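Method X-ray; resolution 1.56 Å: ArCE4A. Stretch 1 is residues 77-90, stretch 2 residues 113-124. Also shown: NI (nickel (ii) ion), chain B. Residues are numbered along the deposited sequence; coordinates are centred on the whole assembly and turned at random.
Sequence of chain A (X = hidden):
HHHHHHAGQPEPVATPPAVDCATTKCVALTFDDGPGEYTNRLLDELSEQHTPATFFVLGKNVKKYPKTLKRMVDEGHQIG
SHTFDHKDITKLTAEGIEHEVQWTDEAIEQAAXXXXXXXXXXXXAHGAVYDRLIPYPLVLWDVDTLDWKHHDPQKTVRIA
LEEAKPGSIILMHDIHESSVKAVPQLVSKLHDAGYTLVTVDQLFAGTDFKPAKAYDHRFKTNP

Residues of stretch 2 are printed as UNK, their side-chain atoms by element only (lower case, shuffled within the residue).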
ATOM      1  N   HIS A  77      -8.369   1.908  -7.236  1.00 22.71           N
ATOM      2  CA  HIS A  77      -7.237   1.647  -6.358  1.00 22.34           C
ATOM      3  C   HIS A  77      -6.898   0.163  -6.330  1.00 24.73           C
ATOM      4  O   HIS A  77      -7.621  -0.667  -6.898  1.00 26.75           O
ATOM      5  CB  HIS A  77      -7.542   2.167  -4.954  1.00 21.77           C
ATOM      6  CG  HIS A  77      -7.983   3.596  -4.940  1.00 22.32           C
ATOM      7  ND1 HIS A  77      -7.112   4.645  -5.146  1.00 26.69           N
ATOM      8  CD2 HIS A  77      -9.212   4.151  -4.802  1.00 25.43           C
ATOM      9  CE1 HIS A  77      -7.779   5.785  -5.109  1.00 25.74           C
ATOM     10  NE2 HIS A  77      -9.056   5.513  -4.900  1.00 25.54           N
ATOM     11  N   GLN A  78      -5.788  -0.162  -5.681  1.00 21.46           N
ATOM     12  CA  GLN A  78      -5.378  -1.546  -5.506  1.00 20.64           C
ATOM     13  C   GLN A  78      -5.368  -1.932  -4.037  1.00 19.95           C
ATOM     14  O   GLN A  78      -4.894  -1.180  -3.192  1.00 22.29           O
ATOM     15  CB  GLN A  78      -3.999  -1.782  -6.118  1.00 20.92           C
ATOM     16  CG  GLN A  78      -3.548  -3.225  -6.002  1.00 27.97           C
ATOM     17  CD  GLN A  78      -2.277  -3.509  -6.761  1.00 29.62           C
ATOM     18  OE1 GLN A  78      -1.604  -2.597  -7.238  1.00 26.99           O
ATOM     19  NE2 GLN A  78      -1.936  -4.787  -6.875  1.00 28.32           N
ATOM     20  N   ILE A  79      -5.900  -3.110  -3.732  1.00 21.09           N
ATOM     21  CA  ILE A  79      -5.862  -3.626  -2.373  1.00 19.64           C
ATOM     22  C   ILE A  79      -4.758  -4.667  -2.230  1.00 19.72           C
ATOM     23  O   ILE A  79      -4.709  -5.645  -2.991  1.00 23.30           O
ATOM     24  CB  ILE A  79      -7.212  -4.246  -1.976  1.00 23.95           C
ATOM     25  CG1 ILE A  79      -8.332  -3.209  -2.150  1.00 27.58           C
ATOM     26  CG2 ILE A  79      -7.148  -4.810  -0.559  1.00 21.47           C
ATOM     27  CD1 ILE A  79      -9.728  -3.771  -2.027  1.00 26.96           C
ATOM     28  N   GLY A  80      -3.871  -4.450  -1.264  1.00 20.27           N
ATOM     29  CA  GLY A  80      -2.849  -5.423  -0.922  1.00 22.68           C
ATOM     30  C   GLY A  80      -3.065  -5.940   0.491  1.00 22.40           C
ATOM     31  O   GLY A  80      -3.819  -5.350   1.266  1.00 19.59           O
ATOM     32  N   SER A  81      -2.415  -7.049   0.831  1.00 22.96           N
ATOM     33  CA  SER A  81      -2.494  -7.591   2.183  1.00 22.76           C
ATOM     34  C   SER A  81      -1.386  -7.044   3.074  1.00 23.58           C
ATOM     35  O   SER A  81      -0.238  -6.935   2.644  1.00 24.10           O
ATOM     36  CB  SER A  81      -2.417  -9.119   2.148  1.00 23.45           C
ATOM     37  OG  SER A  81      -2.274  -9.646   3.458  1.00 24.85           O
ATOM     38  N   HIS A  82      -1.735  -6.690   4.312  1.00 22.96           N
ATOM     39  CA  HIS A  82      -0.746  -6.301   5.315  1.00 21.48           C
ATOM     40  C   HIS A  82      -0.763  -7.287   6.488  1.00 24.56           C
ATOM     41  O   HIS A  82      -0.352  -6.940   7.595  1.00 24.81           O
ATOM     42  CB  HIS A  82      -1.028  -4.870   5.805  1.00 19.33           C
ATOM     43  CG  HIS A  82       0.150  -4.176   6.422  1.00 23.89           C
ATOM     44  ND1 HIS A  82       1.455  -4.405   6.039  1.00 27.07           N
ATOM     45  CD2 HIS A  82       0.206  -3.219   7.378  1.00 24.99           C
ATOM     46  CE1 HIS A  82       2.263  -3.631   6.740  1.00 23.38           C
ATOM     47  NE2 HIS A  82       1.530  -2.899   7.564  1.00 22.21           N
ATOM     48  N   THR A  83      -1.212  -8.518   6.207  1.00 22.93           N
ATOM     49  CA  THR A  83      -1.537  -9.575   7.195  1.00 26.77           C
ATOM     50  C   THR A  83      -2.765  -9.209   8.035  1.00 23.47           C
ATOM     51  O   THR A  83      -3.408  -8.184   7.803  1.00 24.60           O
ATOM     52  CB  THR A  83      -0.360  -9.924   8.146  1.00 32.69           C
ATOM     53  OG1 THR A  83      -0.206  -8.917   9.159  1.00 26.30           O
ATOM     54  CG2 THR A  83       0.942 -10.098   7.368  1.00 38.63           C
ATOM     55  N   PHE A  84      -3.112 -10.070   8.990  1.00 23.21           N
ATOM     56  CA  PHE A  84      -4.388  -9.932   9.680  1.00 24.40           C
ATOM     57  C   PHE A  84      -4.297  -9.021  10.893  1.00 27.50           C
ATOM     58  O   PHE A  84      -5.096  -8.103  11.038  1.00 28.12           O
ATOM     59  CB  PHE A  84      -4.937 -11.296  10.109  1.00 27.87           C
ATOM     60  CG  PHE A  84      -6.370 -11.248  10.544  1.00 24.97           C
ATOM     61  CD1 PHE A  84      -6.701 -11.178  11.886  1.00 31.47           C
ATOM     62  CD2 PHE A  84      -7.389 -11.237   9.604  1.00 28.43           C
ATOM     63  CE1 PHE A  84      -8.024 -11.121  12.287  1.00 31.26           C
ATOM     64  CE2 PHE A  84      -8.715 -11.179   9.995  1.00 29.63           C
ATOM     65  CZ  PHE A  84      -9.032 -11.119  11.340  1.00 31.63           C
ATOM     66  N   ASP A  85      -3.335  -9.277  11.769  1.00 27.04           N
ATOM     67  CA  ASP A  85      -3.231  -8.493  12.996  1.00 30.55           C
ATOM     68  C   ASP A  85      -1.854  -7.849  13.175  1.00 30.55           C
ATOM     69  O   ASP A  85      -1.424  -7.591  14.301  1.00 32.33           O
ATOM     70  CB  ASP A  85      -3.563  -9.372  14.197  1.00 34.64           C
ATOM     71  CG  ASP A  85      -2.890 -10.712  14.121  1.00 46.64           C
ATOM     72  OD1 ASP A  85      -1.711 -10.739  13.720  1.00 43.99           O
ATOM     73  OD2 ASP A  85      -3.538 -11.735  14.440  1.00 50.79           O
ATOM     74  N   HIS A  86      -1.178  -7.606  12.057  1.00 28.20           N
ATOM     75  CA  HIS A  86       0.058  -6.814  12.005  1.00 29.58           C
ATOM     76  C   HIS A  86       1.202  -7.408  12.819  1.00 32.35           C
ATOM     77  O   HIS A  86       1.959  -6.684  13.467  1.00 31.18           O
ATOM     78  CB  HIS A  86      -0.197  -5.371  12.465  1.00 34.26           C
ATOM     79  CG  HIS A  86       0.760  -4.376  11.881  1.00 30.77           C
ATOM     80  ND1 HIS A  86       1.981  -4.091  12.453  1.00 33.26           N
ATOM     81  CD2 HIS A  86       0.682  -3.613  10.763  1.00 29.69           C
ATOM     82  CE1 HIS A  86       2.611  -3.191  11.718  1.00 31.17           C
ATOM     83  NE2 HIS A  86       1.843  -2.882  10.689  1.00 33.82           N
ATOM     84  N   LYS A  87       1.340  -8.724  12.778  1.00 32.75           N
ATOM     85  CA  LYS A  87       2.468  -9.366  13.435  1.00 31.14           C
ATOM     86  C   LYS A  87       3.654  -9.481  12.474  1.00 30.85           C
ATOM     87  O   LYS A  87       3.481  -9.700  11.274  1.00 32.23           O
ATOM     88  CB  LYS A  87       2.066 -10.746  13.972  1.00 33.87           C
ATOM     89  CG  LYS A  87       1.077 -10.678  15.128  1.00 36.45           C
ATOM     90  CD  LYS A  87       0.566 -12.046  15.548  1.00 37.77           C
ATOM     91  CE  LYS A  87      -0.508 -11.902  16.622  1.00 42.67           C
ATOM     92  NZ  LYS A  87      -1.018 -13.210  17.121  1.00 47.07           N
ATOM     93  N   ASP A  88       4.855  -9.294  13.010  1.00 33.21           N
ATOM     94  CA  ASP A  88       6.095  -9.586  12.300  1.00 32.05           C
ATOM     95  C   ASP A  88       6.062 -11.056  11.891  1.00 31.12           C
ATOM     96  O   ASP A  88       6.059 -11.931  12.754  1.00 32.69           O
ATOM     97  CB  ASP A  88       7.290  -9.269  13.214  1.00 30.36           C
ATOM     98  CG  ASP A  88       8.647  -9.517  12.563  1.00 36.73           C
ATOM     99  OD1 ASP A  88       8.755 -10.298  11.594  1.00 32.37           O
ATOM    100  OD2 ASP A  88       9.637  -8.934  13.068  1.00 33.61           O
ATOM    101  N   ILE A  89       6.037 -11.330  10.587  1.00 26.98           N
ATOM    102  CA  ILE A  89       5.848 -12.700  10.121  1.00 26.33           C
ATOM    103  C   ILE A  89       7.046 -13.580  10.458  1.00 32.25           C
ATOM    104  O   ILE A  89       6.922 -14.802  10.497  1.00 33.80           O
ATOM    105  CB  ILE A  89       5.597 -12.784   8.595  1.00 30.96           C
ATOM    106  CG1 ILE A  89       6.860 -12.427   7.814  1.00 35.49           C
ATOM    107  CG2 ILE A  89       4.423 -11.904   8.186  1.00 35.71           C
ATOM    108  CD1 ILE A  89       6.724 -12.615   6.325  1.00 38.33           C
ATOM    109  N   THR A  90       8.202 -12.969  10.708  1.00 31.15           N
ATOM    110  CA  THR A  90       9.399 -13.752  11.014  1.00 30.85           C
ATOM    111  C   THR A  90       9.353 -14.283  12.443  1.00 33.03           C
ATOM    112  O   THR A  90      10.193 -15.086  12.840  1.00 37.52           O
ATOM    113  CB  THR A  90      10.695 -12.939  10.820  1.00 40.97           C
ATOM    114  OG1 THR A  90      10.807 -11.945  11.848  1.00 39.85           O
ATOM    115  CG2 THR A  90      10.715 -12.271   9.453  1.00 39.21           C
ATOM    116  N   UNK A 113     -14.949  -8.779  -2.738  1.00 26.92           N
ATOM    117  CA  UNK A 113     -15.093  -9.774  -3.787  1.00 30.52           C
ATOM    118  C   UNK A 113     -13.848  -9.963  -4.633  1.00 36.27           C
ATOM    119  O   UNK A 113     -13.907 -10.564  -5.711  1.00 36.68           O
ATOM    120  N   UNK A 114     -12.719  -9.455  -4.147  1.00 32.18           N
ATOM    121  CA  UNK A 114     -11.452  -9.622  -4.846  1.00 27.69           C
ATOM    122  C   UNK A 114     -10.427 -10.299  -3.956  1.00 28.59           C
ATOM    123  O   UNK A 114     -10.586 -10.356  -2.739  1.00 31.90           O
ATOM    124  c   UNK A 114     -11.890  -7.527  -6.190  1.00 34.95           C
ATOM    125  c   UNK A 114     -10.444  -7.409  -4.149  1.00 35.28           C
ATOM    126  c   UNK A 114     -10.874  -8.265  -5.330  1.00 31.53           C
ATOM    127  N   UNK A 115      -9.371 -10.803  -4.577  1.00 25.15           N
ATOM    128  CA  UNK A 115      -8.231 -11.348  -3.863  1.00 24.82           C
ATOM    129  C   UNK A 115      -7.054 -10.402  -4.066  1.00 25.48           C
ATOM    130  O   UNK A 115      -6.827  -9.940  -5.184  1.00 28.54           O
ATOM    131  c   UNK A 115      -6.560 -14.863  -4.185  1.00 48.51           C
ATOM    132  c   UNK A 115      -6.904 -13.528  -3.534  1.00 39.37           C
ATOM    133  c   UNK A 115      -7.797 -15.738  -4.362  1.00 52.38           C
ATOM    134  n   UNK A 115      -8.023 -16.640  -3.199  1.00 53.33           N
ATOM    135  c   UNK A 115      -7.905 -12.757  -4.373  1.00 33.63           C
ATOM    136  N   UNK A 116      -6.310 -10.088  -2.991  1.00 28.04           N
ATOM    137  CA  UNK A 116      -5.120  -9.256  -3.194  1.00 27.11           C
ATOM    138  C   UNK A 116      -4.100  -9.999  -4.042  1.00 25.20           C
ATOM    139  O   UNK A 116      -4.131 -11.232  -4.100  1.00 29.76           O
ATOM    140  c   UNK A 116      -4.600  -9.026  -1.773  1.00 27.24           C
ATOM    141  c   UNK A 116      -5.058 -10.243  -1.033  1.00 30.71           C
ATOM    142  c   UNK A 116      -6.417 -10.553  -1.596  1.00 25.97           C
ATOM    143  N   UNK A 117      -3.220  -9.268  -4.708  1.00 27.11           N
ATOM    144  CA  UNK A 117      -2.225  -9.898  -5.558  1.00 29.55           C
ATOM    145  C   UNK A 117      -0.825  -9.577  -5.069  1.00 25.91           C
ATOM    146  O   UNK A 117       0.162  -9.987  -5.673  1.00 26.06           O
ATOM    147  c   UNK A 117      -4.046  -9.028  -8.878  1.00 54.99           C
ATOM    148  c   UNK A 117      -3.791  -9.732  -7.562  1.00 41.84           C
ATOM    149  o   UNK A 117      -3.342  -8.082  -9.236  1.00 58.82           O
ATOM    150  c   UNK A 117      -2.405  -9.453  -7.010  1.00 38.09           C
ATOM    151  n   UNK A 117      -5.058  -9.486  -9.607  1.00 57.73           N
ATOM    152  N   UNK A 118      -0.756  -8.831  -3.969  1.00 23.32           N
ATOM    153  CA  UNK A 118       0.502  -8.401  -3.374  1.00 23.03           C
ATOM    154  C   UNK A 118       0.369  -8.377  -1.855  1.00 21.65           C
ATOM    155  O   UNK A 118      -0.737  -8.235  -1.328  1.00 23.15           O
ATOM    156  c   UNK A 118       0.061  -4.587  -4.134  1.00 24.26           C
ATOM    157  c   UNK A 118       0.914  -6.992  -3.868  1.00 22.37           C
ATOM    158  c   UNK A 118      -0.220  -5.993  -3.609  1.00 24.78           C
ATOM    159  c   UNK A 118       1.251  -7.018  -5.352  1.00 25.35           C
ATOM    160  N   UNK A 119       1.490  -8.511  -1.153  1.00 21.18           N
ATOM    161  CA  UNK A 119       1.494  -8.457   0.307  1.00 21.00           C
ATOM    162  C   UNK A 119       2.681  -7.629   0.769  1.00 21.53           C
ATOM    163  O   UNK A 119       3.767  -7.725   0.204  1.00 23.32           O
ATOM    164  c   UNK A 119       1.540 -10.014   2.446  1.00 22.86           C
ATOM    165  c   UNK A 119       2.943  -9.977   3.050  1.00 26.99           C
ATOM    166  c   UNK A 119       0.822 -11.299   2.855  1.00 24.44           C
ATOM    167  c   UNK A 119       1.553  -9.869   0.913  1.00 23.09           C
ATOM    168  N   UNK A 120       2.467  -6.810   1.793  1.00 23.78           N
ATOM    169  CA  UNK A 120       3.550  -6.055   2.418  1.00 23.48           C
ATOM    170  C   UNK A 120       3.722  -6.569   3.839  1.00 20.44           C
ATOM    171  O   UNK A 120       2.766  -6.585   4.611  1.00 25.26           O
ATOM    172  n   UNK A 120       4.538  -1.780   1.703  1.00 22.79           N
ATOM    173  n   UNK A 120       4.670  -0.210   0.007  1.00 23.86           N
ATOM    174  c   UNK A 120       3.253  -4.560   2.412  1.00 24.40           C
ATOM    175  c   UNK A 120       4.037  -2.265   2.987  1.00 23.57           C
ATOM    176  n   UNK A 120       3.305   0.149   1.825  1.00 21.26           N
ATOM    177  c   UNK A 120       4.266  -3.746   3.186  1.00 19.80           C
ATOM    178  c   UNK A 120       4.175  -0.614   1.175  1.00 21.87           C
ATOM    179  N   UNK A 121       4.925  -7.036   4.178  1.00 23.32           N
ATOM    180  CA  UNK A 121       5.111  -7.591   5.520  1.00 25.25           C
ATOM    181  C   UNK A 121       5.204  -6.479   6.557  1.00 23.64           C
ATOM    182  O   UNK A 121       5.896  -5.492   6.316  1.00 30.30           O
ATOM    183  c   UNK A 121       6.432  -8.353   5.404  1.00 30.44           C
ATOM    184  c   UNK A 121       6.147  -7.125   3.360  1.00 26.62           C
ATOM    185  c   UNK A 121       7.190  -7.616   4.347  1.00 29.33           C
ATOM    186  N   UNK A 122       4.502  -6.633   7.688  1.00 26.39           N
ATOM    187  CA  UNK A 122       4.586  -5.659   8.786  1.00 26.41           C
ATOM    188  C   UNK A 122       6.024  -5.337   9.175  1.00 30.38           C
ATOM    189  O   UNK A 122       6.855  -6.243   9.264  1.00 33.07           O
ATOM    190  c   UNK A 122       3.853  -6.367   9.925  1.00 27.90           C
ATOM    191  c   UNK A 122       3.505  -7.679   7.963  1.00 28.18           C
ATOM    192  c   UNK A 122       2.826  -7.188   9.222  1.00 27.37           C
ATOM    193  N   UNK A 123       6.303  -4.049   9.371  1.00 31.12           N
ATOM    194  CA  UNK A 123       7.621  -3.559   9.783  1.00 32.40           C
ATOM    195  C   UNK A 123       8.692  -3.828   8.729  1.00 31.15           C
ATOM    196  O   UNK A 123       9.875  -3.608   8.978  1.00 35.70           O
ATOM    197  c   UNK A 123       6.920  -4.153  12.151  1.00 35.21           C
ATOM    198  c   UNK A 123       8.035  -4.180  11.128  1.00 33.79           C
ATOM    199  o   UNK A 123       3.823  -4.082  14.934  1.00 41.02           O
ATOM    200  c   UNK A 123       6.218  -5.307  12.472  1.00 32.28           C
ATOM    201  c   UNK A 123       4.849  -4.101  14.013  1.00 37.56           C
ATOM    202  c   UNK A 123       5.533  -2.938  13.711  1.00 34.47           C
ATOM    203  c   UNK A 123       5.188  -5.285  13.396  1.00 33.59           C
ATOM    204  c   UNK A 123       6.561  -2.971  12.785  1.00 33.36           C
ATOM    205  N   UNK A 124       8.271  -4.286   7.554  1.00 28.39           N
ATOM    206  CA  UNK A 124       9.194  -4.629   6.486  1.00 30.83           C
ATOM    207  C   UNK A 124       9.973  -5.906   6.753  1.00 35.17           C
ATOM    208  O   UNK A 124      10.909  -6.239   6.027  1.00 34.84           O
TER
HETATM  209 NI    NI B 301       2.051  -1.584   9.094  0.54 22.68          NI
HETATM  210  O   HOH W   1      -3.961  -6.658  -5.465  1.00 24.06           O
HETATM  211  O   HOH W   2       3.407  -6.347  16.352  1.00 39.36           O
HETATM  212  O   HOH W   3       6.547  -9.039   8.801  1.00 26.73           O
HETATM  213  O   HOH W   4       4.112  -2.180   9.063  1.00 36.63           O
HETATM  214  O   HOH W   5       3.200  -0.439   8.029  1.00 36.74           O
HETATM  215  O   HOH W   6       2.603  -0.127  10.492  1.00 31.16           O

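Position 113 has no side-chain atoms and a positive phi of 74°, which favours glycine; it lies beyond reach of stretch 1 and is Gly-113. Position 114 carries three carbons, one bearing the other two, and this fork on CB identifies Val-114. Its CG2 lies 4.3 Å from Ile-79 CD1, an apolar contact. At 115, four carbons in a row end in nitrogen: Lys-115, pointing away without contact.

Position 116 has three carbons closing a ring onto the backbone N, hence Pro-116. Its CB sits 3.6 Å from Ile-79 O. Position 117 has three carbons, the third carrying one oxygen and one nitrogen, the mark of an amide: Gln-117. Its backbone matters more, since water 1 donates to Ile-79 O (2.8 Å) and accepts from Gln-117 N (2.8 Å) and Gln-78 NE2 (3.1 Å).

Position 118 has four carbons, forked at the first, with one arm two carbons long: Ile-118. Its CD1 reaches Gln-78 NE2 at 3.4 Å. An ideal CB on Gly-80 would stand just 3.1 Å from Ile-118 CG1, so the glycine leaves room for this side chain. Position 119 also has four carbons, but forked at the second: Leu-119, with CD1 3.6 Å from Ser-81 OG.

Position 120 runs three carbons, a nitrogen, then a carbon bearing two nitrogens, a guanidinium: Arg-120. Its end leads away and is hydrogen-bonded elsewhere in the structure. Position 121 has three carbons closing a ring onto the backbone N: Pro-121; CB lies 4.4 Å from Ile-89 CD1. Position 122 has the same three-carbon closure onto N: Pro-122, whose CG approaches Lys-87 O at 3.3 Å and whose CB stands 3.9 Å from the centroid of the His-86 ring, 12° off its normal, a CH-pi contact.

Position 123 has one carbon, then a six-carbon ring bearing oxygen: Tyr-123. The edge of His-86 meets its face, with planes at 88°, and His-86 ND1 makes a weak hydrogen bond to Tyr-123 OH (3.1 Å, 140°). Position 124 lacks side-chain atoms and has phi 72°: Gly-124.

The contact buries 841 Å². A single beta bridge pairs Ser-81 with Leu-119: Ser-81 N donates to Ile-118 O (3.0 Å, 173°), and Arg-120 N to Ser-81 O (2.8 Å, 166°). Beyond it, His-82 ND1 donates to Arg-120 O (2.9 Å, 156°), while NE2 of the same ring binds NI at 2.1 Å. His-86 NE2 binds NI at the same distance; Pro-122 CB covers one face of its ring, and its edge is turned to the face of Tyr-123. Water 4, a nickel ligand, accepts from Tyr-123 N (2.9 Å), tying stretch 2 to the metal.

Stretch 2 (113-124) GVKPQILRPPYG
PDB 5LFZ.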